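Local coordinates for protein sialidase B (Streptococcus pneumoniae serotype 4, PDB 4XJW) that catalyses the hydrolysis of alpha-2,3-, alpha-2,6- and alpha-2,8-linked terminal sialic acids from oligosaccharides, glycoproteins and glycolipids, at residues Leu22-Leu27 with Phe50-Ser55; Ala148-Val153 with Gly165-Ile170; Ala504-Val507 with Val513-Thr516; Val507-Gly512 with Glu568-Ser573. The protein carries 1 engineered substitution. All coordinates share one frame; numbering follows the deposited sequence.

Contact 1 of 4, residues Leu22-Leu27 with Phe50-Ser55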
loop_
_atom_site.group_PDB
_atom_site.type_symbol
_atom_site.label_atom_id
_atom_site.label_comp_id
_atom_site.label_asym_id
_atom_site.label_seq_id
_atom_site.Cartn_x
_atom_site.Cartn_y
_atom_site.Cartn_z
ATOM N N LEU A 22 -1.606 -10.062 -42.592
ATOM C CA LEU A 22 -0.641 -9.008 -42.297
ATOM C C LEU A 22 0.466 -9.467 -41.351
ATOM O O LEU A 22 1.432 -8.740 -41.118
ATOM C CB LEU A 22 -1.365 -7.803 -41.701
ATOM C CG LEU A 22 -2.354 -7.126 -42.640
ATOM C CD1 LEU A 22 -3.209 -6.113 -41.888
ATOM C CD2 LEU A 22 -1.603 -6.468 -43.786
ATOM N N LEU A 23 0.333 -10.675 -40.812
ATOM C CA LEU A 23 1.152 -11.068 -39.672
ATOM C C LEU A 23 1.764 -12.473 -39.761
ATOM O O LEU A 23 2.944 -12.656 -39.476
ATOM C CB LEU A 23 0.328 -10.904 -38.382
ATOM C CG LEU A 23 0.995 -11.081 -37.018
ATOM C CD1 LEU A 23 2.338 -10.382 -36.991
ATOM C CD2 LEU A 23 0.089 -10.540 -35.922
ATOM N N LEU A 24 0.977 -13.464 -40.173
ATOM C CA LEU A 24 1.407 -14.859 -40.040
ATOM C C LEU A 24 2.662 -15.267 -40.822
ATOM O O LEU A 24 3.477 -16.054 -40.331
ATOM C CB LEU A 24 0.250 -15.819 -40.325
ATOM C CG LEU A 24 -0.867 -15.711 -39.296
ATOM C CD1 LEU A 24 -2.008 -16.633 -39.652
ATOM C CD2 LEU A 24 -0.334 -16.026 -37.913
ATOM N N ASP A 25 2.827 -14.741 -42.029
ATOM C CA ASP A 25 4.024 -15.055 -42.805
ATOM C C ASP A 25 5.270 -14.360 -42.245
ATOM O O ASP A 25 6.403 -14.783 -42.500
ATOM C CB ASP A 25 3.821 -14.720 -44.285
ATOM C CG ASP A 25 2.844 -13.576 -44.505
ATOM O OD1 ASP A 25 2.824 -12.624 -43.687
ATOM O OD2 ASP A 25 2.091 -13.627 -45.505
ATOM N N LYS A 26 5.053 -13.303 -41.467
ATOM C CA LYS A 26 6.148 -12.514 -40.914
ATOM C C LYS A 26 6.683 -13.105 -39.615
ATOM O O LYS A 26 7.815 -12.824 -39.224
ATOM C CB LYS A 26 5.681 -11.083 -40.643
ATOM C CG LYS A 26 4.560 -10.596 -41.552
ATOM C CD LYS A 26 5.068 -10.327 -42.958
ATOM C CE LYS A 26 4.280 -9.201 -43.634
ATOM N NZ LYS A 26 2.889 -9.603 -44.006
ATOM N N LEU A 27 5.859 -13.896 -38.927
ATOM C CA LEU A 27 6.281 -14.486 -37.662
ATOM C C LEU A 27 7.447 -15.433 -37.893
ATOM O O LEU A 27 7.340 -16.372 -38.678
ATOM C CB LEU A 27 5.119 -15.199 -36.956
ATOM C CG LEU A 27 4.204 -14.237 -36.198
ATOM C CD1 LEU A 27 2.944 -14.925 -35.707
ATOM C CD2 LEU A 27 4.946 -13.578 -35.040
ATOM N N PHE A 50 -5.685 -9.982 -28.005
ATOM C CA PHE A 50 -4.890 -10.477 -29.121
ATOM C C PHE A 50 -4.842 -11.985 -29.032
ATOM O O PHE A 50 -4.670 -12.539 -27.944
ATOM C CB PHE A 50 -3.470 -9.890 -29.052
ATOM C CG PHE A 50 -2.500 -10.494 -30.034
ATOM C CD1 PHE A 50 -2.423 -10.021 -31.338
ATOM C CD2 PHE A 50 -1.653 -11.525 -29.645
ATOM C CE1 PHE A 50 -1.522 -10.573 -32.241
ATOM C CE2 PHE A 50 -0.747 -12.078 -30.540
ATOM C CZ PHE A 50 -0.684 -11.601 -31.839
ATOM N N GLY A 51 -5.010 -12.644 -30.176
ATOM C CA GLY A 51 -4.948 -14.092 -30.248
ATOM C C GLY A 51 -4.169 -14.583 -31.457
ATOM O O GLY A 51 -4.223 -13.991 -32.542
ATOM N N LEU A 52 -3.407 -15.650 -31.248
ATOM C CA LEU A 52 -2.761 -16.389 -32.325
ATOM C C LEU A 52 -3.190 -17.833 -32.153
ATOM O O LEU A 52 -2.856 -18.458 -31.142
ATOM C CB LEU A 52 -1.243 -16.325 -32.202
ATOM C CG LEU A 52 -0.524 -15.032 -32.554
ATOM C CD1 LEU A 52 0.928 -15.134 -32.126
ATOM C CD2 LEU A 52 -0.628 -14.766 -34.046
ATOM N N SER A 53 -3.920 -18.390 -33.111
ATOM C CA SER A 53 -4.453 -19.724 -32.873
ATOM C C SER A 53 -4.398 -20.659 -34.064
ATOM O O SER A 53 -4.399 -20.227 -35.210
ATOM C CB SER A 53 -5.911 -19.628 -32.421
ATOM O OG SER A 53 -6.721 -19.156 -33.484
ATOM N N ASN A 54 -4.371 -21.956 -33.769
ATOM C CA ASN A 54 -4.769 -22.962 -34.739
ATOM C C ASN A 54 -6.289 -22.990 -34.681
ATOM O O ASN A 54 -6.870 -23.387 -33.668
ATOM C CB ASN A 54 -4.190 -24.329 -34.372
ATOM C CG ASN A 54 -4.563 -25.419 -35.374
ATOM O OD1 ASN A 54 -5.566 -25.318 -36.080
ATOM N ND2 ASN A 54 -3.757 -26.469 -35.425
ATOM N N SER A 55 -6.935 -22.563 -35.760
ATOM C CA SER A 55 -8.385 -22.411 -35.757
ATOM C C SER A 55 -9.135 -23.653 -36.237
ATOM O O SER A 55 -10.354 -23.627 -36.359
ATOM C CB SER A 55 -8.795 -21.228 -36.627
ATOM O OG SER A 55 -8.508 -21.481 -37.988
#

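Contact 2 of 4, residues Ala148-Val153 with Gly165-Ile170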
loop_
_atom_site.group_PDB
_atom_site.type_symbol
_atom_site.label_atom_id
_atom_site.label_comp_id
_atom_site.label_asym_id
_atom_site.label_seq_id
_atom_site.Cartn_x
_atom_site.Cartn_y
_atom_site.Cartn_z
ATOM N N ALA A 148 -4.434 -14.954 -36.823
ATOM C CA ALA A 148 -4.057 -13.888 -35.896
ATOM C C ALA A 148 -5.271 -12.983 -35.730
ATOM O O ALA A 148 -5.873 -12.558 -36.720
ATOM C CB ALA A 148 -2.866 -13.109 -36.426
ATOM N N THR A 149 -5.644 -12.695 -34.487
ATOM C CA THR A 149 -6.926 -12.069 -34.219
ATOM C C THR A 149 -6.815 -10.935 -33.208
ATOM O O THR A 149 -6.044 -11.021 -32.250
ATOM C CB THR A 149 -7.914 -13.111 -33.676
ATOM O OG1 THR A 149 -7.871 -14.278 -34.502
ATOM C CG2 THR A 149 -9.338 -12.565 -33.654
ATOM N N LEU A 150 -7.579 -9.867 -33.433
ATOM C CA LEU A 150 -7.766 -8.835 -32.412
ATOM C C LEU A 150 -9.170 -8.909 -31.819
ATOM O O LEU A 150 -10.150 -9.087 -32.545
ATOM C CB LEU A 150 -7.534 -7.449 -33.003
ATOM C CG LEU A 150 -6.177 -7.238 -33.648
ATOM C CD1 LEU A 150 -6.109 -5.852 -34.269
ATOM C CD2 LEU A 150 -5.070 -7.430 -32.609
ATOM N N GLY A 151 -9.273 -8.765 -30.500
ATOM C CA GLY A 151 -10.564 -8.719 -29.838
ATOM C C GLY A 151 -11.302 -10.045 -29.697
ATOM O O GLY A 151 -12.498 -10.046 -29.400
ATOM N N ALA A 152 -10.593 -11.156 -29.906
ATOM C CA ALA A 152 -11.125 -12.509 -29.750
ATOM C C ALA A 152 -10.020 -13.536 -29.967
ATOM O O ALA A 152 -8.921 -13.183 -30.401
ATOM C CB ALA A 152 -12.258 -12.766 -30.744
ATOM N N VAL A 153 -10.323 -14.804 -29.674
ATOM C CA VAL A 153 -9.475 -15.926 -30.085
ATOM C C VAL A 153 -10.318 -16.847 -30.961
ATOM O O VAL A 153 -11.443 -17.201 -30.592
ATOM C CB VAL A 153 -8.931 -16.732 -28.875
ATOM C CG1 VAL A 153 -8.054 -17.877 -29.341
ATOM C CG2 VAL A 153 -8.142 -15.830 -27.940
ATOM N N GLY A 165 -13.603 -2.581 -26.433
ATOM C CA GLY A 165 -12.506 -1.672 -26.171
ATOM C C GLY A 165 -11.925 -1.211 -27.484
ATOM O O GLY A 165 -12.589 -1.302 -28.514
ATOM N N SER A 166 -10.694 -0.715 -27.462
ATOM C CA SER A 166 -10.045 -0.324 -28.700
ATOM C C SER A 166 -8.544 -0.521 -28.611
ATOM O O SER A 166 -7.943 -0.343 -27.553
ATOM C CB SER A 166 -10.365 1.128 -29.066
ATOM O OG SER A 166 -9.824 2.033 -28.125
ATOM N N ILE A 167 -7.945 -0.907 -29.726
ATOM C CA ILE A 167 -6.500 -1.010 -29.807
ATOM C C ILE A 167 -5.996 0.135 -30.676
ATOM O O ILE A 167 -6.129 0.102 -31.900
ATOM C CB ILE A 167 -6.069 -2.362 -30.376
ATOM C CG1 ILE A 167 -6.547 -3.493 -29.471
ATOM C CG2 ILE A 167 -4.553 -2.424 -30.559
ATOM C CD1 ILE A 167 -6.241 -4.855 -30.011
ATOM N N ASP A 168 -5.447 1.162 -30.041
ATOM C CA ASP A 168 -5.014 2.336 -30.786
ATOM C C ASP A 168 -3.734 2.077 -31.582
ATOM O O ASP A 168 -3.559 2.613 -32.675
ATOM C CB ASP A 168 -4.873 3.552 -29.870
ATOM C CG ASP A 168 -6.179 4.310 -29.706
ATOM O OD1 ASP A 168 -7.044 4.201 -30.603
ATOM O OD2 ASP A 168 -6.337 5.012 -28.682
ATOM N N GLU A 169 -2.851 1.246 -31.032
ATOM C CA GLU A 169 -1.612 0.850 -31.700
ATOM C C GLU A 169 -1.248 -0.576 -31.295
ATOM O O GLU A 169 -1.360 -0.943 -30.124
ATOM C CB GLU A 169 -0.459 1.777 -31.311
ATOM C CG GLU A 169 -0.754 3.268 -31.432
ATOM C CD GLU A 169 0.440 4.128 -31.074
ATOM O OE1 GLU A 169 1.555 3.576 -30.971
ATOM O OE2 GLU A 169 0.259 5.353 -30.899
ATOM N N ILE A 170 -0.804 -1.380 -32.257
ATOM C CA ILE A 170 -0.241 -2.686 -31.935
ATOM C C ILE A 170 0.953 -3.005 -32.835
ATOM O O ILE A 170 0.883 -2.849 -34.056
ATOM C CB ILE A 170 -1.293 -3.813 -31.990
ATOM C CG1 ILE A 170 -0.640 -5.155 -31.647
ATOM C CG2 ILE A 170 -1.986 -3.869 -33.351
ATOM C CD1 ILE A 170 -1.608 -6.296 -31.573
#

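Contact 3 of 4, residues Ala504-Val507 with Val513-Thr516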
loop_
_atom_site.group_PDB
_atom_site.type_symbol
_atom_site.label_atom_id
_atom_site.label_comp_id
_atom_site.label_asym_id
_atom_site.label_seq_id
_atom_site.Cartn_x
_atom_site.Cartn_y
_atom_site.Cartn_z
ATOM N N ALA A 504 -9.619 6.397 11.644
ATOM C CA ALA A 504 -10.288 7.693 11.703
ATOM C C ALA A 504 -9.372 8.771 11.160
ATOM O O ALA A 504 -8.169 8.734 11.405
ATOM C CB ALA A 504 -10.651 8.016 13.130
ATOM N N GLN A 505 -9.952 9.749 10.468
ATOM C CA GLN A 505 -9.199 10.897 9.987
ATOM C C GLN A 505 -10.013 12.149 10.261
ATOM O O GLN A 505 -11.244 12.120 10.239
ATOM C CB GLN A 505 -8.892 10.734 8.499
ATOM C CG GLN A 505 -7.777 9.716 8.193
ATOM C CD GLN A 505 -6.380 10.211 8.601
ATOM O OE1 GLN A 505 -5.662 10.818 7.797
ATOM N NE2 GLN A 505 -5.989 9.929 9.840
ATOM N N MET A 506 -9.319 13.253 10.516
ATOM C CA MET A 506 -9.939 14.469 11.044
ATOM C C MET A 506 -9.807 15.641 10.071
ATOM O O MET A 506 -8.861 15.714 9.297
ATOM C CB MET A 506 -9.267 14.863 12.363
ATOM C CG MET A 506 -9.379 13.831 13.498
ATOM S SD MET A 506 -8.219 14.156 14.834
ATOM C CE MET A 506 -6.685 13.533 14.131
ATOM N N VAL A 507 -10.769 16.557 10.141
ATOM C CA VAL A 507 -10.690 17.838 9.452
ATOM C C VAL A 507 -11.153 18.910 10.425
ATOM O O VAL A 507 -12.018 18.656 11.268
ATOM C CB VAL A 507 -11.565 17.884 8.173
ATOM C CG1 VAL A 507 -11.160 16.793 7.207
ATOM C CG2 VAL A 507 -13.047 17.763 8.516
ATOM N N VAL A 513 -13.359 23.480 15.875
ATOM C CA VAL A 513 -14.363 22.469 15.544
ATOM C C VAL A 513 -13.741 21.410 14.646
ATOM O O VAL A 513 -13.364 21.701 13.511
ATOM C CB VAL A 513 -15.557 23.094 14.826
ATOM C CG1 VAL A 513 -16.625 22.050 14.527
ATOM C CG2 VAL A 513 -16.140 24.228 15.676
ATOM N N ILE A 514 -13.657 20.184 15.154
ATOM C CA ILE A 514 -13.052 19.078 14.429
ATOM C C ILE A 514 -14.109 18.039 14.096
ATOM O O ILE A 514 -14.854 17.593 14.979
ATOM C CB ILE A 514 -11.975 18.394 15.276
ATOM C CG1 ILE A 514 -10.917 19.391 15.743
ATOM C CG2 ILE A 514 -11.309 17.259 14.497
ATOM C CD1 ILE A 514 -10.011 18.832 16.832
ATOM N N ARG A 515 -14.195 17.645 12.831
ATOM C CA ARG A 515 -15.008 16.480 12.511
ATOM C C ARG A 515 -14.114 15.308 12.145
ATOM O O ARG A 515 -13.199 15.439 11.337
ATOM C CB ARG A 515 -16.016 16.739 11.405
ATOM C CG ARG A 515 -16.873 15.492 11.126
ATOM C CD ARG A 515 -18.240 15.846 10.631
ATOM N NE ARG A 515 -18.920 16.705 11.584
ATOM C CZ ARG A 515 -19.916 17.517 11.260
ATOM N NH1 ARG A 515 -20.347 17.561 10.010
ATOM N NH2 ARG A 515 -20.467 18.295 12.180
ATOM N N THR A 516 -14.382 14.167 12.780
ATOM C CA THR A 516 -13.634 12.936 12.542
ATOM C C THR A 516 -14.495 11.973 11.750
ATOM O O THR A 516 -15.615 11.689 12.157
ATOM C CB THR A 516 -13.248 12.291 13.867
ATOM O OG1 THR A 516 -12.464 13.212 14.640
ATOM C CG2 THR A 516 -12.446 11.023 13.634
#

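Contact 4 of 4, residues Val507-Gly512 with Glu568-Ser573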
loop_
_atom_site.group_PDB
_atom_site.type_symbol
_atom_site.label_atom_id
_atom_site.label_comp_id
_atom_site.label_asym_id
_atom_site.label_seq_id
_atom_site.Cartn_x
_atom_site.Cartn_y
_atom_site.Cartn_z
ATOM N N VAL A 507 -10.769 16.557 10.141
ATOM C CA VAL A 507 -10.690 17.838 9.452
ATOM C C VAL A 507 -11.153 18.910 10.425
ATOM O O VAL A 507 -12.018 18.656 11.268
ATOM C CB VAL A 507 -11.565 17.884 8.173
ATOM C CG1 VAL A 507 -11.160 16.793 7.207
ATOM C CG2 VAL A 507 -13.047 17.763 8.516
ATOM N N GLU A 508 -10.557 20.095 10.337
ATOM C CA GLU A 508 -11.016 21.235 11.134
ATOM C C GLU A 508 -12.028 22.019 10.294
ATOM O O GLU A 508 -11.656 22.693 9.332
ATOM C CB GLU A 508 -9.847 22.135 11.593
ATOM C CG GLU A 508 -10.269 23.096 12.714
ATOM C CD GLU A 508 -9.131 23.905 13.298
ATOM O OE1 GLU A 508 -8.020 23.871 12.730
ATOM O OE2 GLU A 508 -9.358 24.576 14.332
ATOM N N LEU A 509 -13.311 21.903 10.629
ATOM C CA LEU A 509 -14.363 22.578 9.859
ATOM C C LEU A 509 -14.278 24.090 9.972
ATOM O O LEU A 509 -14.486 24.809 8.996
ATOM C CB LEU A 509 -15.755 22.129 10.315
ATOM C CG LEU A 509 -16.160 20.691 10.000
ATOM C CD1 LEU A 509 -17.580 20.441 10.453
ATOM C CD2 LEU A 509 -16.002 20.408 8.514
ATOM N N ARG A 510 -14.022 24.554 11.187
ATOM C CA ARG A 510 -13.800 25.961 11.480
ATOM C C ARG A 510 -13.054 25.993 12.807
ATOM O O ARG A 510 -12.821 24.952 13.402
ATOM C CB ARG A 510 -15.128 26.715 11.569
ATOM C CG ARG A 510 -16.149 26.087 12.501
ATOM C CD ARG A 510 -17.422 26.922 12.574
ATOM N NE ARG A 510 -18.464 26.297 13.390
ATOM C CZ ARG A 510 -18.732 26.637 14.648
ATOM N NH1 ARG A 510 -18.040 27.604 15.240
ATOM N NH2 ARG A 510 -19.701 26.020 15.309
ATOM N N ASP A 511 -12.674 27.169 13.279
ATOM C CA ASP A 511 -11.804 27.248 14.443
ATOM C C ASP A 511 -12.257 26.472 15.691
ATOM O O ASP A 511 -13.268 26.798 16.311
ATOM C CB ASP A 511 -11.537 28.711 14.782
ATOM C CG ASP A 511 -10.106 28.951 15.140
ATOM O OD1 ASP A 511 -9.766 28.745 16.322
ATOM O OD2 ASP A 511 -9.325 29.333 14.239
ATOM N N GLY A 512 -11.503 25.428 16.036
ATOM C CA GLY A 512 -11.754 24.657 17.243
ATOM C C GLY A 512 -12.765 23.545 17.064
ATOM O O GLY A 512 -12.998 22.769 17.984
ATOM N N GLU A 568 -17.890 26.305 2.075
ATOM C CA GLU A 568 -16.688 25.633 2.544
ATOM C C GLU A 568 -16.839 24.154 2.242
ATOM O O GLU A 568 -17.951 23.612 2.264
ATOM C CB GLU A 568 -16.477 25.874 4.028
ATOM C CG GLU A 568 -16.312 27.358 4.344
ATOM C CD GLU A 568 -16.146 27.638 5.821
ATOM O OE1 GLU A 568 -15.752 26.713 6.562
ATOM O OE2 GLU A 568 -16.404 28.789 6.240
ATOM N N ALA A 569 -15.717 23.498 1.967
ATOM C CA ALA A 569 -15.776 22.153 1.408
ATOM C C ALA A 569 -14.867 21.153 2.112
ATOM O O ALA A 569 -13.742 21.484 2.504
ATOM C CB ALA A 569 -15.468 22.201 -0.072
ATOM N N VAL A 570 -15.373 19.928 2.242
ATOM C CA VAL A 570 -14.618 18.795 2.751
ATOM C C VAL A 570 -14.520 17.772 1.626
ATOM O O VAL A 570 -15.460 17.618 0.844
ATOM C CB VAL A 570 -15.328 18.198 3.972
ATOM C CG1 VAL A 570 -14.779 16.828 4.347
ATOM C CG2 VAL A 570 -15.216 19.159 5.133
ATOM N N ILE A 571 -13.376 17.101 1.505
ATOM C CA ILE A 571 -13.237 16.056 0.497
ATOM C C ILE A 571 -12.865 14.732 1.163
ATOM O O ILE A 571 -11.930 14.671 1.964
ATOM C CB ILE A 571 -12.218 16.423 -0.591
ATOM C CG1 ILE A 571 -12.574 17.786 -1.192
ATOM C CG2 ILE A 571 -12.182 15.346 -1.672
ATOM C CD1 ILE A 571 -11.526 18.337 -2.138
ATOM N N LEU A 572 -13.634 13.688 0.856
ATOM C CA LEU A 572 -13.374 12.349 1.362
ATOM C C LEU A 572 -12.845 11.458 0.235
ATOM O O LEU A 572 -13.260 11.593 -0.915
ATOM C CB LEU A 572 -14.668 11.739 1.907
ATOM C CG LEU A 572 -15.430 12.397 3.048
ATOM C CD1 LEU A 572 -16.588 11.479 3.462
ATOM C CD2 LEU A 572 -14.540 12.680 4.247
ATOM N N SER A 573 -11.948 10.538 0.575
ATOM C CA SER A 573 -11.466 9.519 -0.363
ATOM C C SER A 573 -11.730 8.139 0.234
ATOM O O SER A 573 -11.349 7.879 1.374
ATOM C CB SER A 573 -9.968 9.701 -0.601
ATOM O OG SER A 573 -9.389 8.556 -1.180
#

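Contact 1 of 4, residues Leu22-Leu27 with Phe50-Ser55
L23 and F50 both swing their side chains opposite the backbone nitrogen (chi1 -173° and 171°), and the two approach from opposing directions until L23 CD2 lies 4.0 Å from F50 CE1. The methyl sits at the rim of the ring, near its plane, and does not lie over a face. L52 is turned differently, with CG beside its own nitrogen (chi1 -74°), which offers CD2 to two leucines. L27 reaches it tip to tip, CD1 3.9 Å from L52 CD2, whereas L24 slides past in the opposite direction and touches through its own CD2, 4.1 Å from that same methyl of L52. A148 from strand 147-150 packs against L23 and L52, and L172 of strand 166-173 against L23 and L27; the helical turn thus packs against strands of both sheets of the concanavalin-like N-terminal domain. The polar groups of the turn lie apart from this interface: K26 NZ forms a salt bridge of 3.0 Å with D25 OD1. Since the contact itself is built from methyl groups and one aromatic edge, it depends on shape and the burial of carbon, with no directional bond to fix the turn against the strand.

Contact 2 of 4, residues Ala148-Val153 with Gly165-Ile170
L150 meets I167 and I170 inside the beta sandwich of the N-terminal, concanavalin-like domain, where strand 147-150 belongs to one sheet and strand 166-173 to the other. The backbones stay well apart, with 8.3 Å between L150 CA and I167 CA, so the space between the sheets is bridged by side chains alone. Followed outward, L150 first brings CB to 4.2 Å from I167 CD1, the end of an isoleucine that passes at a slant. With CG beside the backbone nitrogen (chi1 -57°), the branch directs CD2 to the ends of both isoleucines: L150 CD2 is 3.8 Å from I167 CD1, and it is equally close to I170 CD1. Neighbours such as Y10 and I19 also pack on this leucine.

That I167 and I170, three positions apart, both face L150 is consistent with the classic beta bulge between them, where D168 and E169 both face K37 of strand 32-39; the extra residue probably lets I170 point inward as well. I170 then extends fully, with chi1 at 180° and chi2 at 176°, so that its terminal methyl slides past L150 and also meets the aromatic ring of the opposite sheet, I170 CD1 lying 3.8 Å from F50 CD1.

Contact 3 of 4, residues Ala504-Val507 with Val513-Thr516
V507 and R515 grip each other through both of their backbone polar groups. V507 N donates to R515 O at 2.9 Å, with an angle of 160° at the hydrogen, and R515 N returns a bond of equal length to V507 O. This is an antiparallel hydrogen-bonded pair; the next pair, M506 with T516, is non-hydrogen-bonded and draws the two CA atoms to 4.3 Å. On their shared face the side chains run side by side, M506 CG 3.3 Å from T516 OG1, a hydroxyl that is hydrogen-bonded to Y478 OH. The first torsion of T516 (chi1 -58°) sets CG2 opposite the backbone nitrogen, where it meets A504 CB at 3.5 Å. I514 crosses M506 at a slant, CG2 against CB. Q505 leaves this surface: its NE2 folds back to donate to A504 O at 2.9 Å, the oxygen lying in the plane of the Q505 amide, while OE1 accepts from Q456 N. A504 directly follows E503, a predicted active-site residue. The hairpin supplies the first two strands of a four-stranded antiparallel sheet, the blade of the sialidase beta-propeller.

Contact 4 of 4, residues Val507-Gly512 with Glu568-Ser573
The carboxylate of E568 and the peptide carbonyl of L509 are the flat groups that meet where two blades of the sialidase beta-propeller pack together. E568 OE1 stands only 3.3 Å from L509 O, and as both are acceptors the pair would be unfavourable by itself. K559 resolves it: its ammonium group forms a hydrogen bond with L509 O and a salt bridge with E568 OE1, while K593 forms another with OE2. The two lysines probably favour the ionised carboxylate and help to fix its rotation.

Beside this polar end lies the apolar part of the seam. V570 presents one methyl to two residues of strand 504-510. L509 crosses it at about a right angle, its CD2 3.7 Å from V570 CG2; V507 CG2 touches that same methyl more loosely, at 4.3 Å. The first torsion of V570 (chi1 166°) leaves CG2 beside the backbone nitrogen, the position from which it meets both. F517 of strand 513-518 packs against the two valines. Where the strand turns, E508 steadies the bend, accepting the N-H of G512 on the anti lone pair of OE2 at 2.9 Å, with a nearly straight 177° at the hydrogen.

Overall arrangement
From the N terminus, contact 1 closes first, returning the turn at 22-27 to strand 46-53 across 22 intervening residues. Contact 2 opens afterwards and spans a shorter excursion, so the two stand in series without nesting. They touch, since strands 46-53 and 147-150 are neighbours in one sheet, and together they tie that sheet to the helical turn at 22-27 and to the facing sheet. With the centre of contact 3 about 58 Å from that of contact 1, the propeller domain holds the other pair. Contacts 3 and 4 share V507: the first closes a local hairpin, the second extends from that strand to the following blade, its span taking in the hairpin's returning strand.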